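Local coordinates for flagellar biosynthesis protein FlhF (Bacillus subtilis, PDB 2PX0) that binds GTP as a GTPase of the signal-recognition-particle family and is necessary for building the bacterial flagellum, at residues V239-Y244 against S265-G270; I103-I108 against S213-L218; G53-T58 against V258-A263; K133-A138 against E182-F187. One frame throughout, in Å; residues are numbered along the deposited sequence.

Contact 1: residues V239-Y244 against S265-G270; sequences VPVNQY and SKIGVG
Tyr244 and Gly270 make the one backbone hydrogen bond that joins residues 239-244 to residues 265-270: Gly270 N gives its hydrogen to Tyr244 O, 2.7 Å away, in the carbonyl plane and on a lone pair. The CA of Val269 adds a longer CH...O contact to the same oxygen. The Tyr244 ring runs past the peptides of the loop, its CD2 3.6 Å from Gly268 O, while Ser265 OG lies in the ring plane at the edge, near CE2 and OH. Ile267 fills the other end of the contact. Its CG1 sits between the backbone N and the carbonyl carbon (chi1 43°), and from there CD1 reaches Val241 CG1 at 3.7 Å, the two side chains crossing at about a right angle. Further out, Ser265 OG is held by Ile261 O in the last turn of helix 256-263, and the amide NE2 of Gln243 by Lys98 O. An alanine in place of Tyr244 would probably open a gap beside Gly268 and Ser265 and leave Leu218, Ile261 and Leu262 without the ring they pack on. Strand 243-247, helix 256-263 and strand 271-272 thus form a beta-alpha-beta crossover at one edge of the parallel sheet of this P-loop GTPase.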
loop_
_atom_site.group_PDB
_atom_site.type_symbol
_atom_site.label_atom_id
_atom_site.label_comp_id
_atom_site.label_asym_id
_atom_site.label_seq_id
_atom_site.Cartn_x
_atom_site.Cartn_y
_atom_site.Cartn_z
ATOM N N VAL A 239 -22.435 -1.529 -0.870
ATOM C CA VAL A 239 -22.329 -0.114 -0.506
ATOM C C VAL A 239 -22.107 0.802 -1.705
ATOM O O VAL A 239 -21.223 0.570 -2.526
ATOM C CB VAL A 239 -21.191 0.130 0.478
ATOM C CG1 VAL A 239 -19.953 -0.587 0.012
ATOM C CG2 VAL A 239 -20.925 1.628 0.590
ATOM N N PRO A 240 -22.901 1.872 -1.800
ATOM C CA PRO A 240 -22.818 2.843 -2.889
ATOM C C PRO A 240 -21.581 3.739 -2.802
ATOM O O PRO A 240 -21.208 4.189 -1.721
ATOM C CB PRO A 240 -24.115 3.628 -2.730
ATOM C CG PRO A 240 -24.256 3.691 -1.245
ATOM C CD PRO A 240 -23.936 2.264 -0.828
ATOM N N VAL A 241 -20.961 4.002 -3.947
ATOM C CA VAL A 241 -19.775 4.846 -4.004
ATOM C C VAL A 241 -19.909 5.866 -5.136
ATOM O O VAL A 241 -20.206 5.505 -6.271
ATOM C CB VAL A 241 -18.524 3.983 -4.235
ATOM C CG1 VAL A 241 -17.305 4.852 -4.380
ATOM C CG2 VAL A 241 -18.346 3.024 -3.085
ATOM N N ASN A 242 -19.689 7.138 -4.821
ATOM C CA ASN A 242 -19.781 8.221 -5.802
ATOM C C ASN A 242 -18.555 8.345 -6.721
ATOM O O ASN A 242 -18.677 8.348 -7.947
ATOM C CB ASN A 242 -19.973 9.568 -5.092
ATOM C CG ASN A 242 -21.168 9.583 -4.169
ATOM O OD1 ASN A 242 -21.252 8.794 -3.220
ATOM N ND2 ASN A 242 -22.104 10.492 -4.435
ATOM N N GLN A 243 -17.377 8.462 -6.120
ATOM C CA GLN A 243 -16.134 8.625 -6.863
ATOM C C GLN A 243 -15.064 7.695 -6.330
ATOM O O GLN A 243 -15.347 6.773 -5.578
ATOM C CB GLN A 243 -15.623 10.060 -6.728
ATOM C CG GLN A 243 -16.527 11.125 -7.300
ATOM C CD GLN A 243 -16.435 11.186 -8.797
ATOM O OE1 GLN A 243 -15.377 11.505 -9.357
ATOM N NE2 GLN A 243 -17.542 10.874 -9.466
ATOM N N TYR A 244 -13.824 7.976 -6.707
ATOM C CA TYR A 244 -12.670 7.189 -6.295
ATOM C C TYR A 244 -11.513 8.114 -5.922
ATOM O O TYR A 244 -11.307 9.165 -6.543
ATOM C CB TYR A 244 -12.164 6.349 -7.456
ATOM C CG TYR A 244 -12.713 4.967 -7.633
ATOM C CD1 TYR A 244 -12.740 4.058 -6.582
ATOM C CD2 TYR A 244 -13.046 4.508 -8.905
ATOM C CE1 TYR A 244 -13.072 2.719 -6.800
ATOM C CE2 TYR A 244 -13.377 3.183 -9.130
ATOM C CZ TYR A 244 -13.383 2.294 -8.080
ATOM O OH TYR A 244 -13.688 0.987 -8.332
ATOM N N SER A 265 -15.293 -0.292 -14.543
ATOM C CA SER A 265 -16.049 0.400 -13.467
ATOM C C SER A 265 -17.148 1.261 -14.086
ATOM O O SER A 265 -17.196 1.443 -15.301
ATOM C CB SER A 265 -15.164 1.371 -12.659
ATOM O OG SER A 265 -14.113 0.741 -11.962
ATOM N N LYS A 266 -17.992 1.835 -13.233
ATOM C CA LYS A 266 -19.063 2.712 -13.674
ATOM C C LYS A 266 -18.886 4.127 -13.117
ATOM O O LYS A 266 -19.678 5.029 -13.414
ATOM C CB LYS A 266 -20.425 2.168 -13.246
ATOM C CG LYS A 266 -20.935 1.027 -14.121
ATOM C CD LYS A 266 -20.056 -0.216 -14.024
ATOM C CE LYS A 266 -20.385 -1.236 -15.115
ATOM N NZ LYS A 266 -19.883 -0.837 -16.473
ATOM N N ILE A 267 -17.859 4.323 -12.292
ATOM C CA ILE A 267 -17.569 5.646 -11.719
ATOM C C ILE A 267 -16.104 5.992 -11.939
ATOM O O ILE A 267 -15.266 5.098 -12.031
ATOM C CB ILE A 267 -17.873 5.728 -10.196
ATOM C CG1 ILE A 267 -17.381 4.474 -9.487
ATOM C CG2 ILE A 267 -19.344 5.922 -9.970
ATOM C CD1 ILE A 267 -17.827 4.376 -8.037
ATOM N N GLY A 268 -15.807 7.285 -12.042
ATOM C CA GLY A 268 -14.438 7.717 -12.262
ATOM C C GLY A 268 -13.708 8.141 -10.992
ATOM O O GLY A 268 -14.099 7.778 -9.877
ATOM N N VAL A 269 -12.638 8.911 -11.146
ATOM C CA VAL A 269 -11.903 9.344 -9.972
ATOM C C VAL A 269 -12.277 10.768 -9.576
ATOM O O VAL A 269 -12.441 11.655 -10.422
ATOM C CB VAL A 269 -10.353 9.257 -10.185
ATOM C CG1 VAL A 269 -10.023 8.166 -11.218
ATOM C CG2 VAL A 269 -9.782 10.612 -10.603
ATOM N N GLY A 270 -12.432 10.974 -8.278
ATOM C CA GLY A 270 -12.745 12.297 -7.790
ATOM C C GLY A 270 -11.420 12.981 -7.537
ATOM O O GLY A 270 -11.095 13.990 -8.150
#

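Contact 2: residues I103-I108 against S213-L218; sequences IHSKYI and SIQSFL
Ser213 meets Tyr107 with its CB, which lies 3.5 Å from CD2 of the ring, while Ser213 O accepts a weak bond from Tyr107 N. The same carbonyl oxygen stands near the plane of the tyrosine ring, at its edge. At Ile214 the chains pair as parallel strands, and CG1 of the isoleucine touches Tyr107 CB at 3.8 Å. Gln215 follows and bonds through both backbone and side chain. Its backbone N bonds to Tyr107 O at 3.0 Å, and its side chain, with CG anti to the backbone N (chi1 -173°) and extended beyond it, reaches the segment that leads into strand 107-112. There OE1 takes hydrogens from two successive amides, His104 N and Ser105 N, each at 3.2 Å and both from the same face of the amide plane; Ser105 OG adds a weak third bond. NE2 is occupied by Pro102 O, which probably leaves the amide little freedom to turn over. Phe217 then brings CE2 to within 3.9 Å of Ile108 CG2. Strands 107-112 and 214-221 are neighbours in the parallel sheet: strand 185-189 flanks the first, with Val186 against Tyr107 and Phe187 against Ile108, and strand 243-247 flanks the second, with Gln243 and Ile245 against Phe217.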
loop_
_atom_site.group_PDB
_atom_site.type_symbol
_atom_site.label_atom_id
_atom_site.label_comp_id
_atom_site.label_asym_id
_atom_site.label_seq_id
_atom_site.Cartn_x
_atom_site.Cartn_y
_atom_site.Cartn_z
ATOM N N ILE A 103 -17.006 18.430 -4.421
ATOM C CA ILE A 103 -17.615 18.224 -3.115
ATOM C C ILE A 103 -18.831 19.142 -2.955
ATOM O O ILE A 103 -18.705 20.367 -3.015
ATOM C CB ILE A 103 -16.588 18.485 -1.990
ATOM C CG1 ILE A 103 -15.777 17.209 -1.753
ATOM C CG2 ILE A 103 -17.288 18.941 -0.716
ATOM C CD1 ILE A 103 -14.811 17.302 -0.606
ATOM N N HIS A 104 -20.004 18.536 -2.770
ATOM C CA HIS A 104 -21.258 19.276 -2.605
ATOM C C HIS A 104 -21.978 18.945 -1.303
ATOM O O HIS A 104 -22.173 19.810 -0.456
ATOM C CB HIS A 104 -22.213 18.975 -3.761
ATOM C CG HIS A 104 -21.862 19.673 -5.037
ATOM N ND1 HIS A 104 -21.748 21.044 -5.127
ATOM C CD2 HIS A 104 -21.621 19.191 -6.279
ATOM C CE1 HIS A 104 -21.453 21.377 -6.370
ATOM N NE2 HIS A 104 -21.371 20.271 -7.091
ATOM N N SER A 105 -22.388 17.686 -1.171
ATOM C CA SER A 105 -23.107 17.207 0.003
ATOM C C SER A 105 -22.561 17.736 1.323
ATOM O O SER A 105 -21.423 18.198 1.413
ATOM C CB SER A 105 -23.102 15.677 0.032
ATOM O OG SER A 105 -23.701 15.154 -1.140
ATOM N N LYS A 106 -23.394 17.654 2.352
ATOM C CA LYS A 106 -23.032 18.124 3.674
ATOM C C LYS A 106 -22.147 17.108 4.380
ATOM O O LYS A 106 -21.369 17.462 5.270
ATOM C CB LYS A 106 -24.305 18.378 4.484
ATOM C CG LYS A 106 -24.076 18.803 5.927
ATOM C CD LYS A 106 -25.359 19.330 6.554
ATOM C CE LYS A 106 -25.810 20.621 5.851
ATOM N NZ LYS A 106 -27.007 21.242 6.485
ATOM N N TYR A 107 -22.258 15.846 3.977
ATOM C CA TYR A 107 -21.475 14.787 4.595
ATOM C C TYR A 107 -20.527 14.121 3.606
ATOM O O TYR A 107 -20.949 13.616 2.566
ATOM C CB TYR A 107 -22.422 13.767 5.208
ATOM C CG TYR A 107 -23.426 14.417 6.128
ATOM C CD1 TYR A 107 -23.071 14.812 7.421
ATOM C CD2 TYR A 107 -24.720 14.695 5.687
ATOM C CE1 TYR A 107 -23.980 15.469 8.246
ATOM C CE2 TYR A 107 -25.634 15.353 6.503
ATOM C CZ TYR A 107 -25.257 15.738 7.777
ATOM O OH TYR A 107 -26.159 16.412 8.566
ATOM N N ILE A 108 -19.241 14.133 3.945
ATOM C CA ILE A 108 -18.208 13.544 3.102
ATOM C C ILE A 108 -17.595 12.332 3.799
ATOM O O ILE A 108 -16.946 12.462 4.838
ATOM C CB ILE A 108 -17.090 14.566 2.812
ATOM C CG1 ILE A 108 -17.681 15.829 2.178
ATOM C CG2 ILE A 108 -16.038 13.947 1.914
ATOM C CD1 ILE A 108 -18.413 15.599 0.865
ATOM N N SER A 213 -28.107 12.823 1.650
ATOM C CA SER A 213 -27.159 13.732 2.298
ATOM C C SER A 213 -25.667 13.382 2.186
ATOM O O SER A 213 -24.821 14.272 2.230
ATOM C CB SER A 213 -27.538 13.889 3.783
ATOM O OG SER A 213 -27.675 12.626 4.435
ATOM N N ILE A 214 -25.348 12.100 2.032
ATOM C CA ILE A 214 -23.958 11.655 1.950
ATOM C C ILE A 214 -23.349 11.567 0.543
ATOM O O ILE A 214 -24.054 11.366 -0.443
ATOM C CB ILE A 214 -23.795 10.291 2.662
ATOM C CG1 ILE A 214 -23.950 10.486 4.169
ATOM C CG2 ILE A 214 -22.446 9.686 2.356
ATOM C CD1 ILE A 214 -23.692 9.222 4.981
ATOM N N GLN A 215 -22.026 11.721 0.475
ATOM C CA GLN A 215 -21.257 11.658 -0.774
ATOM C C GLN A 215 -19.955 10.883 -0.482
ATOM O O GLN A 215 -18.907 11.491 -0.253
ATOM C CB GLN A 215 -20.934 13.087 -1.245
ATOM C CG GLN A 215 -20.281 13.198 -2.620
ATOM C CD GLN A 215 -20.042 14.644 -3.023
ATOM O OE1 GLN A 215 -20.949 15.475 -2.950
ATOM N NE2 GLN A 215 -18.826 14.950 -3.461
ATOM N N SER A 216 -20.031 9.550 -0.501
ATOM C CA SER A 216 -18.892 8.675 -0.197
ATOM C C SER A 216 -17.777 8.579 -1.239
ATOM O O SER A 216 -18.008 8.744 -2.437
ATOM C CB SER A 216 -19.396 7.270 0.119
ATOM O OG SER A 216 -20.124 6.737 -0.981
ATOM N N PHE A 217 -16.572 8.273 -0.757
ATOM C CA PHE A 217 -15.374 8.183 -1.593
ATOM C C PHE A 217 -14.504 6.978 -1.249
ATOM O O PHE A 217 -13.902 6.946 -0.178
ATOM C CB PHE A 217 -14.539 9.444 -1.401
ATOM C CG PHE A 217 -15.157 10.679 -1.988
ATOM C CD1 PHE A 217 -14.999 10.970 -3.340
ATOM C CD2 PHE A 217 -15.905 11.542 -1.189
ATOM C CE1 PHE A 217 -15.572 12.094 -3.885
ATOM C CE2 PHE A 217 -16.483 12.667 -1.718
ATOM C CZ PHE A 217 -16.318 12.949 -3.076
ATOM N N LEU A 218 -14.409 6.012 -2.162
ATOM C CA LEU A 218 -13.615 4.818 -1.911
ATOM C C LEU A 218 -12.125 5.101 -2.097
ATOM O O LEU A 218 -11.670 5.395 -3.199
ATOM C CB LEU A 218 -14.072 3.688 -2.829
ATOM C CG LEU A 218 -13.279 2.376 -2.740
ATOM C CD1 LEU A 218 -13.369 1.764 -1.347
ATOM C CD2 LEU A 218 -13.822 1.408 -3.758
#

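Contact 3: residues G53-T58 against V258-A263; sequences GIKEST and VFNILA
Asn260 OD1 accepts the backbone amide hydrogen of Lys55, with Lys55 N 3.1 Å away, in the carbonyl plane and on a lone pair. The N-H...O angle of 147° marks a moderately bent bond, the sole hydrogen bond between residues 53-58 and 258-263. The CB of Asn260 points toward the opposing segment and CG is anti to the carbonyl carbon (chi1 -65°), which directs the amide group at the backbone of Lys55. The aliphatic part of Lys55 packs beside the same oxygen, its CG 3.4 Å from Asn260 OD1. The ammonium end of Lys55 is engaged beyond the two segments, in a salt bridge with Glu264 and a hydrogen bond with Tyr226 OH, so that this lysine is tied to the GTPase domain at both its backbone and its tip.

Next to this polar link lies an apolar one. Ile54 brings CD1 against the ring of Phe259, with CD1 and CG of the phenylalanine as its nearest atoms, the two side chains meeting at a slant. Phe259 CG is anti to its backbone N (chi1 178°), and from there the ring also approaches Thr58, whose CG2 is 4.2 Å from Phe259 CE1. A polar tie and a hydrophobic patch, on consecutive residues of one helix, therefore dock the N domain on the GTPase domain. Helix 287-294 closes over the apolar side, with Leu294 touching both Ile54 and Phe259 and Phe290 touching Phe259, while helix 226-232 borders the polar side through Tyr226, which packs on Asn260.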
loop_
_atom_site.group_PDB
_atom_site.type_symbol
_atom_site.label_atom_id
_atom_site.label_comp_id
_atom_site.label_asym_id
_atom_site.label_seq_id
_atom_site.Cartn_x
_atom_site.Cartn_y
_atom_site.Cartn_z
ATOM N N GLY A 53 0.942 -0.181 -17.130
ATOM C CA GLY A 53 0.582 -1.405 -16.438
ATOM C C GLY A 53 -0.589 -2.134 -17.061
ATOM O O GLY A 53 -0.958 -3.216 -16.600
ATOM N N ILE A 54 -1.174 -1.540 -18.101
ATOM C CA ILE A 54 -2.322 -2.109 -18.813
ATOM C C ILE A 54 -2.215 -3.632 -18.926
ATOM O O ILE A 54 -1.143 -4.160 -19.207
ATOM C CB ILE A 54 -2.411 -1.491 -20.226
ATOM C CG1 ILE A 54 -2.584 0.018 -20.113
ATOM C CG2 ILE A 54 -3.575 -2.043 -20.983
ATOM C CD1 ILE A 54 -3.784 0.421 -19.302
ATOM N N LYS A 55 -3.313 -4.343 -18.689
ATOM C CA LYS A 55 -3.277 -5.795 -18.800
ATOM C C LYS A 55 -3.377 -6.259 -20.253
ATOM O O LYS A 55 -4.091 -5.677 -21.067
ATOM C CB LYS A 55 -4.378 -6.453 -17.948
ATOM C CG LYS A 55 -5.813 -6.171 -18.340
ATOM C CD LYS A 55 -6.752 -6.851 -17.346
ATOM C CE LYS A 55 -8.218 -6.462 -17.579
ATOM N NZ LYS A 55 -9.173 -7.013 -16.555
ATOM N N GLU A 56 -2.625 -7.315 -20.548
ATOM C CA GLU A 56 -2.536 -7.925 -21.861
ATOM C C GLU A 56 -3.774 -7.791 -22.731
ATOM O O GLU A 56 -3.736 -7.160 -23.798
ATOM C CB GLU A 56 -2.173 -9.401 -21.695
ATOM C CG GLU A 56 -0.820 -9.770 -22.274
ATOM C CD GLU A 56 0.268 -8.744 -21.959
ATOM O OE1 GLU A 56 0.509 -8.439 -20.762
ATOM O OE2 GLU A 56 0.889 -8.242 -22.921
ATOM N N SER A 57 -4.869 -8.391 -22.281
ATOM C CA SER A 57 -6.108 -8.344 -23.043
ATOM C C SER A 57 -6.446 -6.959 -23.578
ATOM O O SER A 57 -6.943 -6.833 -24.695
ATOM C CB SER A 57 -7.266 -8.867 -22.192
ATOM O OG SER A 57 -7.081 -8.560 -20.820
ATOM N N THR A 58 -6.164 -5.927 -22.786
ATOM C CA THR A 58 -6.447 -4.551 -23.176
ATOM C C THR A 58 -5.526 -4.073 -24.285
ATOM O O THR A 58 -5.974 -3.427 -25.231
ATOM C CB THR A 58 -6.317 -3.604 -21.990
ATOM O OG1 THR A 58 -7.089 -4.108 -20.900
ATOM C CG2 THR A 58 -6.845 -2.223 -22.348
ATOM N N VAL A 258 -4.394 1.259 -12.123
ATOM C CA VAL A 258 -5.484 2.176 -11.816
ATOM C C VAL A 258 -6.422 2.259 -13.029
ATOM O O VAL A 258 -7.633 2.426 -12.887
ATOM C CB VAL A 258 -4.936 3.579 -11.426
ATOM C CG1 VAL A 258 -6.051 4.451 -10.885
ATOM C CG2 VAL A 258 -3.853 3.424 -10.379
ATOM N N PHE A 259 -5.861 2.136 -14.226
ATOM C CA PHE A 259 -6.676 2.149 -15.435
ATOM C C PHE A 259 -7.508 0.866 -15.431
ATOM O O PHE A 259 -8.745 0.899 -15.476
ATOM C CB PHE A 259 -5.778 2.190 -16.670
ATOM C CG PHE A 259 -6.527 2.169 -17.965
ATOM C CD1 PHE A 259 -6.916 0.969 -18.531
ATOM C CD2 PHE A 259 -6.839 3.350 -18.622
ATOM C CE1 PHE A 259 -7.605 0.937 -19.741
ATOM C CE2 PHE A 259 -7.526 3.329 -19.828
ATOM C CZ PHE A 259 -7.911 2.120 -20.391
ATOM N N ASN A 260 -6.811 -0.264 -15.364
ATOM C CA ASN A 260 -7.464 -1.565 -15.312
ATOM C C ASN A 260 -8.725 -1.537 -14.431
ATOM O O ASN A 260 -9.778 -2.044 -14.818
ATOM C CB ASN A 260 -6.500 -2.612 -14.752
ATOM C CG ASN A 260 -5.300 -2.852 -15.644
ATOM O OD1 ASN A 260 -5.433 -3.131 -16.843
ATOM N ND2 ASN A 260 -4.112 -2.760 -15.057
ATOM N N ILE A 261 -8.602 -0.946 -13.243
ATOM C CA ILE A 261 -9.708 -0.866 -12.299
ATOM C C ILE A 261 -10.824 0.021 -12.791
ATOM O O ILE A 261 -12.011 -0.265 -12.571
ATOM C CB ILE A 261 -9.253 -0.326 -10.927
ATOM C CG1 ILE A 261 -8.467 -1.392 -10.174
ATOM C CG2 ILE A 261 -10.448 0.059 -10.101
ATOM C CD1 ILE A 261 -9.244 -2.654 -9.936
ATOM N N LEU A 262 -10.443 1.110 -13.441
ATOM C CA LEU A 262 -11.427 2.047 -13.939
ATOM C C LEU A 262 -12.117 1.518 -15.178
ATOM O O LEU A 262 -13.330 1.666 -15.314
ATOM C CB LEU A 262 -10.774 3.393 -14.238
ATOM C CG LEU A 262 -10.439 4.262 -13.038
ATOM C CD1 LEU A 262 -9.537 5.427 -13.471
ATOM C CD2 LEU A 262 -11.732 4.762 -12.423
ATOM N N ALA A 263 -11.350 0.894 -16.068
ATOM C CA ALA A 263 -11.893 0.354 -17.317
ATOM C C ALA A 263 -13.157 -0.459 -17.069
ATOM O O ALA A 263 -14.175 -0.297 -17.753
ATOM C CB ALA A 263 -10.864 -0.507 -17.993
#

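Contact 4: residues K133-A138 against E182-F187; sequences KHKKIA and EYDHVF
The parallel strands are loosely paired here: Phe187 N bonds to Ala138 O at 2.9 Å, while the other backbone-to-backbone bonds, Ala138 N to His185 O among them, are weak. Ahead of the strands a side chain adds a firmer link: Asp184 OD2 accepts the hydrogen of Lys136 N at 2.7 Å, nearly straight at 163°, on the anti side of the carboxylate. An alanine at Asp184 would probably leave Lys136 N without this acceptor and the segment leading into strand 137-141 less firmly held. The long side chain of Lys136 ends with NZ above the carbonyl plane of Glu182, 3.1 Å from Glu182 O. Lys135 lays its CD 3.4 Å from His185 CE1. Further in, the contacts become apolar. Ile137 CG2, anti to its backbone N, meets Phe187 CD1 at 3.6 Å, and the methyl group of Ala138 touches both Tyr183 CD2 and Val186 CG1. The pair occupies one margin of the sheet within the chain: strand 185-189 hydrogen-bonds on through Val186 to strand 107-112, helix 118-132 covers Ile137 and Phe187 with Ser129, Met130 and Leu122, and Phe180, just after helix 170-179, packs on Ala138 and Val186.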
loop_
_atom_site.group_PDB
_atom_site.type_symbol
_atom_site.label_atom_id
_atom_site.label_comp_id
_atom_site.label_asym_id
_atom_site.label_seq_id
_atom_site.Cartn_x
_atom_site.Cartn_y
_atom_site.Cartn_z
ATOM N N LYS A 133 -12.276 27.702 0.257
ATOM C CA LYS A 133 -13.638 27.928 -0.206
ATOM C C LYS A 133 -14.524 28.636 0.811
ATOM O O LYS A 133 -15.723 28.811 0.584
ATOM C CB LYS A 133 -14.273 26.607 -0.630
ATOM C CG LYS A 133 -13.640 26.016 -1.873
ATOM C CD LYS A 133 -14.328 24.714 -2.270
ATOM C CE LYS A 133 -13.726 24.143 -3.550
ATOM N NZ LYS A 133 -12.263 23.896 -3.406
ATOM N N HIS A 134 -13.931 29.043 1.929
ATOM C CA HIS A 134 -14.653 29.749 2.985
ATOM C C HIS A 134 -15.911 29.008 3.425
ATOM O O HIS A 134 -17.019 29.469 3.159
ATOM C CB HIS A 134 -15.059 31.146 2.506
ATOM C CG HIS A 134 -13.964 31.894 1.811
ATOM N ND1 HIS A 134 -12.797 32.265 2.444
ATOM C CD2 HIS A 134 -13.860 32.342 0.537
ATOM C CE1 HIS A 134 -12.021 32.908 1.589
ATOM N NE2 HIS A 134 -12.643 32.969 0.424
ATOM N N LYS A 135 -15.752 27.875 4.102
ATOM C CA LYS A 135 -16.916 27.115 4.548
ATOM C C LYS A 135 -16.866 26.659 5.997
ATOM O O LYS A 135 -15.800 26.558 6.592
ATOM C CB LYS A 135 -17.129 25.896 3.646
ATOM C CG LYS A 135 -17.582 26.243 2.241
ATOM C CD LYS A 135 -17.858 24.997 1.429
ATOM C CE LYS A 135 -18.316 25.361 0.023
ATOM N NZ LYS A 135 -19.576 26.156 0.047
ATOM N N LYS A 136 -18.043 26.405 6.559
ATOM C CA LYS A 136 -18.156 25.929 7.927
ATOM C C LYS A 136 -17.897 24.442 7.888
ATOM O O LYS A 136 -18.756 23.665 7.464
ATOM C CB LYS A 136 -19.558 26.171 8.497
ATOM C CG LYS A 136 -19.782 27.551 9.094
ATOM C CD LYS A 136 -21.146 27.634 9.765
ATOM C CE LYS A 136 -22.289 27.459 8.749
ATOM N NZ LYS A 136 -23.638 27.537 9.390
ATOM N N ILE A 137 -16.714 24.054 8.346
ATOM C CA ILE A 137 -16.304 22.665 8.364
ATOM C C ILE A 137 -16.611 21.996 9.696
ATOM O O ILE A 137 -16.652 22.636 10.741
ATOM C CB ILE A 137 -14.795 22.569 8.097
ATOM C CG1 ILE A 137 -14.458 23.326 6.817
ATOM C CG2 ILE A 137 -14.372 21.135 7.957
ATOM C CD1 ILE A 137 -15.316 22.926 5.629
ATOM N N ALA A 138 -16.832 20.693 9.641
ATOM C CA ALA A 138 -17.102 19.903 10.834
ATOM C C ALA A 138 -16.443 18.543 10.612
ATOM O O ALA A 138 -16.183 18.157 9.473
ATOM C CB ALA A 138 -18.594 19.737 11.027
ATOM N N GLU A 182 -26.274 21.873 10.947
ATOM C CA GLU A 182 -26.171 23.289 10.622
ATOM C C GLU A 182 -24.926 23.643 9.811
ATOM O O GLU A 182 -24.864 24.707 9.193
ATOM C CB GLU A 182 -26.185 24.112 11.914
ATOM C CG GLU A 182 -27.429 23.915 12.796
ATOM C CD GLU A 182 -28.690 24.551 12.213
ATOM O OE1 GLU A 182 -29.160 24.095 11.145
ATOM O OE2 GLU A 182 -29.212 25.507 12.827
ATOM N N TYR A 183 -23.936 22.757 9.814
ATOM C CA TYR A 183 -22.692 23.003 9.088
ATOM C C TYR A 183 -22.785 22.708 7.593
ATOM O O TYR A 183 -23.618 21.917 7.159
ATOM C CB TYR A 183 -21.559 22.177 9.704
ATOM C CG TYR A 183 -21.162 22.635 11.081
ATOM C CD1 TYR A 183 -22.031 22.490 12.155
ATOM C CD2 TYR A 183 -19.936 23.261 11.301
ATOM C CE1 TYR A 183 -21.697 22.963 13.411
ATOM C CE2 TYR A 183 -19.591 23.740 12.561
ATOM C CZ TYR A 183 -20.478 23.591 13.607
ATOM O OH TYR A 183 -20.168 24.089 14.851
ATOM N N ASP A 184 -21.925 23.347 6.805
ATOM C CA ASP A 184 -21.934 23.115 5.370
ATOM C C ASP A 184 -21.533 21.678 5.094
ATOM O O ASP A 184 -22.353 20.840 4.714
ATOM C CB ASP A 184 -20.950 24.039 4.655
ATOM C CG ASP A 184 -21.281 25.499 4.841
ATOM O OD1 ASP A 184 -22.475 25.864 4.738
ATOM O OD2 ASP A 184 -20.343 26.287 5.084
ATOM N N HIS A 185 -20.251 21.408 5.301
ATOM C CA HIS A 185 -19.691 20.089 5.072
ATOM C C HIS A 185 -19.213 19.435 6.358
ATOM O O HIS A 185 -18.704 20.097 7.270
ATOM C CB HIS A 185 -18.529 20.202 4.092
ATOM C CG HIS A 185 -18.921 20.775 2.768
ATOM N ND1 HIS A 185 -18.005 21.300 1.883
ATOM C CD2 HIS A 185 -20.131 20.900 2.176
ATOM C CE1 HIS A 185 -18.635 21.727 0.803
ATOM N NE2 HIS A 185 -19.925 21.495 0.956
ATOM N N VAL A 186 -19.383 18.122 6.422
ATOM C CA VAL A 186 -18.960 17.355 7.578
ATOM C C VAL A 186 -18.086 16.221 7.048
ATOM O O VAL A 186 -18.560 15.317 6.353
ATOM C CB VAL A 186 -20.160 16.772 8.310
ATOM C CG1 VAL A 186 -19.719 16.205 9.639
ATOM C CG2 VAL A 186 -21.216 17.835 8.488
ATOM N N PHE A 187 -16.801 16.278 7.367
ATOM C CA PHE A 187 -15.872 15.260 6.907
ATOM C C PHE A 187 -15.760 14.070 7.865
ATOM O O PHE A 187 -15.250 14.190 8.985
ATOM C CB PHE A 187 -14.504 15.899 6.652
ATOM C CG PHE A 187 -14.531 16.967 5.590
ATOM C CD1 PHE A 187 -14.987 18.252 5.886
ATOM C CD2 PHE A 187 -14.162 16.676 4.277
ATOM C CE1 PHE A 187 -15.080 19.238 4.884
ATOM C CE2 PHE A 187 -14.254 17.657 3.270
ATOM C CZ PHE A 187 -14.716 18.938 3.577
#

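Contacts 1, 2 and 4 read across one parallel sheet, whose strand order runs 137-141, 185-189, 107-112, 214-221, 243-247, 271-272. Contact 4 lies at one margin and contact 1 at the other, their centres about 23 Å apart; contact 2 lies between, about 12 Å from each, and touches both. Along the chain, contact 4 falls within the span bracketed by contact 2, and contact 1 opens after both; contact 3 spans contacts 2 and 4 and interleaves with contact 1. Contact 3 stands off the sheet, about 37 Å from contact 4 between centres. The N domain thus packs against the nucleotide-binding GTPase domain through helix 256-263, which in turn packs on the sheet.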